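Local structure of tumor necrosis factor-inducible gene 6 protein (Homo sapiens, 2PF5) at residues V2-A7 with D89-N94; G10-T15 with V46-W51. The protein binds hyaluronan through its Link module, the part described here, and transfers heavy chains from inter-alpha-inhibitor to hyaluronan during extracellular matrix remodelling. One frame throughout, in Å; residues are numbered along the deposited sequence. Where two conformers were deposited one is given.

Contact 1: V2-A7 with D89-N94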
loop_
_atom_site.group_PDB
_atom_site.type_symbol
_atom_site.label_atom_id
_atom_site.label_comp_id
_atom_site.label_asym_id
_atom_site.label_seq_id
_atom_site.Cartn_x
_atom_site.Cartn_y
_atom_site.Cartn_z
ATOM N N VAL A 2 0.906 -1.771 -10.034
ATOM C CA VAL A 2 0.806 -1.376 -8.635
ATOM C C VAL A 2 1.793 -0.239 -8.373
ATOM O O VAL A 2 2.899 -0.222 -8.940
ATOM C CB VAL A 2 1.120 -2.600 -7.734
ATOM C CG1 VAL A 2 1.163 -2.183 -6.211
ATOM C CG2 VAL A 2 0.086 -3.717 -7.991
ATOM N N TYR A 3 1.421 0.712 -7.524
ATOM C CA TYR A 3 2.340 1.786 -7.190
ATOM C C TYR A 3 2.094 2.335 -5.796
ATOM O O TYR A 3 1.038 2.097 -5.214
ATOM C CB TYR A 3 2.287 2.918 -8.240
ATOM C CG TYR A 3 0.947 3.620 -8.357
ATOM C CD1 TYR A 3 0.650 4.732 -7.561
ATOM C CD2 TYR A 3 -0.018 3.180 -9.279
ATOM C CE1 TYR A 3 -0.577 5.379 -7.674
ATOM C CE2 TYR A 3 -1.230 3.825 -9.412
ATOM C CZ TYR A 3 -1.498 4.937 -8.613
ATOM O OH TYR A 3 -2.703 5.602 -8.728
ATOM N N HIS A 4 3.075 3.082 -5.297
ATOM C CA HIS A 4 3.038 3.626 -3.929
ATOM C C HIS A 4 2.647 5.098 -3.990
ATOM O O HIS A 4 3.147 5.846 -4.855
ATOM C CB HIS A 4 4.411 3.453 -3.301
ATOM C CG HIS A 4 4.641 4.245 -2.048
ATOM N ND1 HIS A 4 5.414 5.384 -2.030
ATOM C CD2 HIS A 4 4.256 4.030 -0.764
ATOM C CE1 HIS A 4 5.467 5.863 -0.795
ATOM N NE2 HIS A 4 4.779 5.054 -0.008
ATOM N N ARG A 5 1.816 5.536 -3.047
ATOM C CA ARG A 5 1.445 6.953 -2.974
ATOM C C ARG A 5 1.472 7.441 -1.519
ATOM O O ARG A 5 1.044 6.725 -0.606
ATOM C CB ARG A 5 0.057 7.204 -3.599
ATOM C CG ARG A 5 -0.034 7.191 -5.141
ATOM C CD ARG A 5 0.375 8.535 -5.815
ATOM N NE ARG A 5 0.331 8.499 -7.285
ATOM C CZ ARG A 5 1.261 7.984 -8.096
ATOM N NH1 ARG A 5 2.379 7.405 -7.631
ATOM N NH2 ARG A 5 1.058 8.023 -9.400
ATOM N N GLU A 6 1.998 8.650 -1.324
ATOM C CA GLU A 6 1.940 9.369 -0.038
ATOM C C GLU A 6 0.839 10.420 -0.108
ATOM O O GLU A 6 0.530 10.930 -1.210
ATOM C CB GLU A 6 3.214 10.176 0.155
ATOM C CG GLU A 6 4.443 9.393 0.448
ATOM C CD GLU A 6 5.585 10.306 0.801
ATOM O OE1 GLU A 6 5.523 11.518 0.510
ATOM O OE2 GLU A 6 6.549 9.814 1.374
ATOM N N ALA A 7 0.284 10.797 1.054
ATOM C CA ALA A 7 -0.430 12.081 1.151
ATOM C C ALA A 7 0.433 13.256 0.652
ATOM O O ALA A 7 1.662 13.244 0.778
ATOM C CB ALA A 7 -0.869 12.377 2.585
ATOM N N ASP A 89 1.016 5.047 4.285
ATOM C CA ASP A 89 0.917 5.438 2.894
ATOM C C ASP A 89 -0.182 4.596 2.227
ATOM O O ASP A 89 -1.049 4.025 2.912
ATOM C CB ASP A 89 2.302 5.302 2.224
ATOM C CG ASP A 89 3.290 6.357 2.701
ATOM O OD1 ASP A 89 2.885 7.424 3.248
ATOM O OD2 ASP A 89 4.503 6.125 2.514
ATOM N N ALA A 90 -0.144 4.486 0.897
ATOM C CA ALA A 90 -1.137 3.717 0.157
ATOM C C ALA A 90 -0.441 2.926 -0.955
ATOM O O ALA A 90 0.492 3.423 -1.572
ATOM C CB ALA A 90 -2.187 4.646 -0.451
ATOM N N TYR A 91 -0.914 1.707 -1.186
ATOM C CA TYR A 91 -0.545 0.910 -2.368
ATOM C C TYR A 91 -1.764 0.807 -3.258
ATOM O O TYR A 91 -2.793 0.250 -2.856
ATOM C CB TYR A 91 0.022 -0.482 -1.983
ATOM C CG TYR A 91 1.412 -0.310 -1.481
ATOM C CD1 TYR A 91 1.663 -0.284 -0.107
ATOM C CD2 TYR A 91 2.484 -0.064 -2.374
ATOM C CE1 TYR A 91 2.958 -0.072 0.383
ATOM C CE2 TYR A 91 3.777 0.166 -1.898
ATOM C CZ TYR A 91 3.999 0.155 -0.504
ATOM O OH TYR A 91 5.255 0.386 0.007
ATOM N N CYS A 92 -1.658 1.408 -4.446
ATOM C CA CYS A 92 -2.739 1.458 -5.408
ATOM C C CYS A 92 -2.538 0.450 -6.555
ATOM O O CYS A 92 -1.410 0.158 -6.968
ATOM C CB CYS A 92 -2.815 2.834 -6.053
ATOM S SG CYS A 92 -3.118 4.231 -4.951
ATOM N N TYR A 93 -3.660 -0.001 -7.096
ATOM C CA TYR A 93 -3.689 -0.794 -8.330
ATOM C C TYR A 93 -4.497 -0.063 -9.413
ATOM O O TYR A 93 -5.684 0.248 -9.224
ATOM C CB TYR A 93 -4.267 -2.180 -8.067
ATOM C CG TYR A 93 -4.317 -3.004 -9.349
ATOM C CD1 TYR A 93 -3.134 -3.310 -10.040
ATOM C CD2 TYR A 93 -5.514 -3.461 -9.867
ATOM C CE1 TYR A 93 -3.158 -4.044 -11.240
ATOM C CE2 TYR A 93 -5.555 -4.231 -11.089
ATOM C CZ TYR A 93 -4.351 -4.517 -11.731
ATOM O OH TYR A 93 -4.333 -5.230 -12.911
ATOM N N ASN A 94 -3.840 0.242 -10.533
ATOM C CA ASN A 94 -4.513 0.847 -11.688
ATOM C C ASN A 94 -3.937 0.182 -12.943
ATOM O O ASN A 94 -2.893 0.619 -13.407
ATOM C CB ASN A 94 -4.232 2.348 -11.733
ATOM C CG ASN A 94 -5.151 3.100 -12.662
ATOM O OD1 ASN A 94 -5.491 2.635 -13.757
ATOM N ND2 ASN A 94 -5.521 4.297 -12.258
HETATM O O HOH W 1 6.802 7.366 1.901
HETATM O O HOH W 2 1.278 9.413 3.388
#
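Strands 2-5 and 89-93 form the antiparallel pair that joins the two ends of the Link module, with Tyr3 against Cys92 and Arg5 against Ala90 as its hydrogen-bonded pairs. Tyr3 N and Tyr3 O bind Cys92 O and Cys92 N, and Arg5 N and Arg5 O bind Ala90 O and Ala90 N. Between them, His4 faces Tyr91 as a non-hydrogen-bonded pair.

On one face of the sheet, the Tyr3 ring lies over Cys92. A chi1 of 63° sets Tyr3 CG between its backbone N and carbonyl carbon, and the end of the side chain comes nearer strand 89-93. Cys92 CB lies under one ring face, 3.8 Å from the centroid, in a CH-pi contact. Cys92 SG is further out and oblique, and is tied to Cys23 in a disulfide. Tyr3 CE1 lies over the centre of one face of the Arg5 guanidinium, the ring tilted against it. Arg5 NE pairs with Glu26, which also binds Tyr3 OH.

The other face carries Val2, His4, Tyr91 and Tyr93. Tyr91 CE2 packs on His4 CB at 3.6 Å, while Tyr91 OH binds Ala48 O. The His4 ring reaches the next residue pair: NE2 donates to Asp89 OD2 at 2.8 Å, with the oxygen close to the ring plane. The imidazole approaches from above the carboxylate plane, 40° out of it. Val2 CG2 rests on Tyr93 CD1 at 3.8 Å.

Glu6 runs beside Asp89, and water 1 donates to Glu6 OE2 and Asp89 OD2. Water 2 accepts from Ala7 N and lies 2.6 Å from Asp89 OD1, which accepts from Tyr12 N. Water 1, donating to both, would probably ease the repulsion between the carboxylates, and the carboxylate of Asp89 would probably favour a positively charged His4.

Contact 2: G10-T15 with V46-W51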
loop_
_atom_site.group_PDB
_atom_site.type_symbol
_atom_site.label_atom_id
_atom_site.label_comp_id
_atom_site.label_asym_id
_atom_site.label_seq_id
_atom_site.Cartn_x
_atom_site.Cartn_y
_atom_site.Cartn_z
ATOM N N GLY A 10 2.888 14.470 3.215
ATOM C CA GLY A 10 4.107 13.681 3.411
ATOM C C GLY A 10 3.862 12.242 3.819
ATOM O O GLY A 10 2.755 11.734 3.686
ATOM N N LYS A 11 4.914 11.609 4.347
ATOM C CA LYS A 11 4.952 10.184 4.649
ATOM C C LYS A 11 4.049 9.844 5.850
ATOM O O LYS A 11 4.039 10.587 6.847
ATOM C CB LYS A 11 6.405 9.776 4.954
ATOM C CG LYS A 11 6.570 8.269 5.220
ATOM C CD LYS A 11 8.044 7.903 5.470
ATOM C CE LYS A 11 8.230 6.387 5.381
ATOM N NZ LYS A 11 9.686 6.054 5.474
ATOM N N TYR A 12 3.313 8.747 5.722
ATOM C CA TYR A 12 2.433 8.177 6.764
ATOM C C TYR A 12 1.407 9.198 7.267
ATOM O O TYR A 12 1.387 9.571 8.454
ATOM C CB TYR A 12 3.247 7.567 7.933
ATOM C CG TYR A 12 4.161 6.389 7.575
ATOM C CD1 TYR A 12 4.031 5.679 6.366
ATOM C CD2 TYR A 12 5.122 5.962 8.471
ATOM C CE1 TYR A 12 4.885 4.608 6.066
ATOM C CE2 TYR A 12 5.963 4.900 8.190
ATOM C CZ TYR A 12 5.832 4.212 7.002
ATOM O OH TYR A 12 6.695 3.160 6.773
ATOM N N LYS A 13 0.571 9.671 6.352
ATOM C CA LYS A 13 -0.427 10.665 6.684
ATOM C C LYS A 13 -1.817 10.320 6.109
ATOM O O LYS A 13 -2.720 11.157 6.126
ATOM C CB LYS A 13 0.082 12.051 6.243
ATOM C CG LYS A 13 0.874 12.753 7.357
ATOM C CD LYS A 13 1.963 13.624 6.817
ATOM C CE LYS A 13 2.809 14.212 7.952
ATOM N NZ LYS A 13 2.053 15.123 8.872
ATOM N N LEU A 14 -2.001 9.087 5.625
ATOM C CA LEU A 14 -3.307 8.661 5.117
ATOM C C LEU A 14 -3.977 7.648 6.033
ATOM O O LEU A 14 -3.385 6.631 6.376
ATOM C CB LEU A 14 -3.220 8.042 3.698
ATOM C CG LEU A 14 -2.647 8.954 2.602
ATOM C CD1 LEU A 14 -2.225 8.057 1.423
ATOM C CD2 LEU A 14 -3.647 9.960 2.163
ATOM N N THR A 15 -5.234 7.920 6.408
ATOM C CA THR A 15 -6.059 6.906 7.070
ATOM C C THR A 15 -6.444 5.892 6.007
ATOM O O THR A 15 -6.224 6.134 4.799
ATOM C CB THR A 15 -7.345 7.500 7.677
ATOM O OG1 THR A 15 -8.146 8.025 6.610
ATOM C CG2 THR A 15 -7.024 8.633 8.708
ATOM N N VAL A 46 9.487 -0.954 -2.167
ATOM C CA VAL A 46 9.316 0.358 -1.524
ATOM C C VAL A 46 9.433 0.142 -0.008
ATOM O O VAL A 46 8.730 -0.690 0.544
ATOM C CB VAL A 46 7.928 1.006 -1.812
ATOM C CG1 VAL A 46 7.881 2.406 -1.218
ATOM C CG2 VAL A 46 7.608 1.068 -3.313
ATOM N N CYS A 47 10.326 0.879 0.645
ATOM C CA CYS A 47 10.461 0.730 2.095
ATOM C C CYS A 47 9.531 1.722 2.814
ATOM O O CYS A 47 9.985 2.670 3.438
ATOM C CB CYS A 47 11.918 0.852 2.556
ATOM S SG CYS A 47 12.124 0.231 4.269
ATOM N N ALA A 48 8.229 1.489 2.688
ATOM C CA ALA A 48 7.209 2.360 3.283
ATOM C C ALA A 48 5.914 1.599 3.441
ATOM O O ALA A 48 5.309 1.145 2.450
ATOM C CB ALA A 48 6.992 3.631 2.417
ATOM N N ALA A 49 5.467 1.459 4.690
ATOM C CA ALA A 49 4.245 0.731 4.972
ATOM C C ALA A 49 3.075 1.514 4.366
ATOM O O ALA A 49 3.010 2.749 4.501
ATOM C CB ALA A 49 4.070 0.578 6.500
ATOM N N GLY A 50 2.156 0.805 3.731
ATOM C CA GLY A 50 0.968 1.411 3.170
ATOM C C GLY A 50 -0.275 0.563 3.320
ATOM O O GLY A 50 -0.199 -0.658 3.330
ATOM N N TRP A 51 -1.430 1.234 3.371
ATOM C CA TRP A 51 -2.730 0.585 3.255
ATOM C C TRP A 51 -2.899 -0.149 1.910
ATOM O O TRP A 51 -2.457 0.324 0.847
ATOM C CB TRP A 51 -3.868 1.609 3.389
ATOM C CG TRP A 51 -3.953 2.277 4.753
ATOM C CD1 TRP A 51 -3.576 3.555 5.076
ATOM C CD2 TRP A 51 -4.480 1.689 5.955
ATOM N NE1 TRP A 51 -3.832 3.791 6.427
ATOM C CE2 TRP A 51 -4.385 2.658 6.976
ATOM C CE3 TRP A 51 -5.022 0.428 6.260
ATOM C CZ2 TRP A 51 -4.837 2.416 8.300
ATOM C CZ3 TRP A 51 -5.441 0.164 7.589
ATOM C CH2 TRP A 51 -5.352 1.171 8.587
#
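Tyr12 and Trp51 carry this contact between the loop before helix 16-25 and the segment entering strand 50-51. The Tyr12 hydroxyl accepts a hydrogen bond from Ala49 N at 3.0 Å, with an N-H...O angle of 162°. Around it the packing is close. Tyr12 OH lies 3.7 Å from Ala49 CB, and Tyr12 CE1 is 3.1 Å from Ala49 O.

At the other end, Trp51 NE1 donates to Leu14 O at 2.9 Å. The oxygen lies at the indole edge, in the ring plane, but the bond is bent to 135°. A weak second bond runs from Trp51 NE1 to Glu86 O. Trp88 meets both Tyr12 and Trp51 edge-to-face.

The Lys11 side is looser and exposed. Its chain is extended, and Lys11 CE lies over one face of the Tyr12 ring, toward its rim. Lys11 CE comes no nearer than 4.2 Å to Ala48 CB, and NZ stays 4.0 Å from Cys47 O.

Both direct hydrogen bonds pair an aromatic side chain with the other segment's backbone. One holds the Tyr12 hydroxyl and the other the indole N-H of Trp51, whereas the Lys11 ammonium makes no hydrogen bond across the contact.

Overall arrangement
From the N terminus, the chain forms strand 2-5, which pairs in contact 1 with strand 89-93 near the C terminus. Contact 1 thus closes a loop holding almost the whole module. Contact 2 lies within that loop. It brings residues 10-15 back to residues 46-51 and closes a smaller loop containing helices 16-25 and 33-41. The contacts nest and do not cross. Strand 89-93 runs beside both strand 2-5 and strand 50-51, so both contacts reach one sheet. They also touch directly, through Asp89 and Tyr91 of contact 1 and Tyr12 and Ala48 of contact 2. Together they tie the chain ends and the loop before helix 16-25 to the sheet.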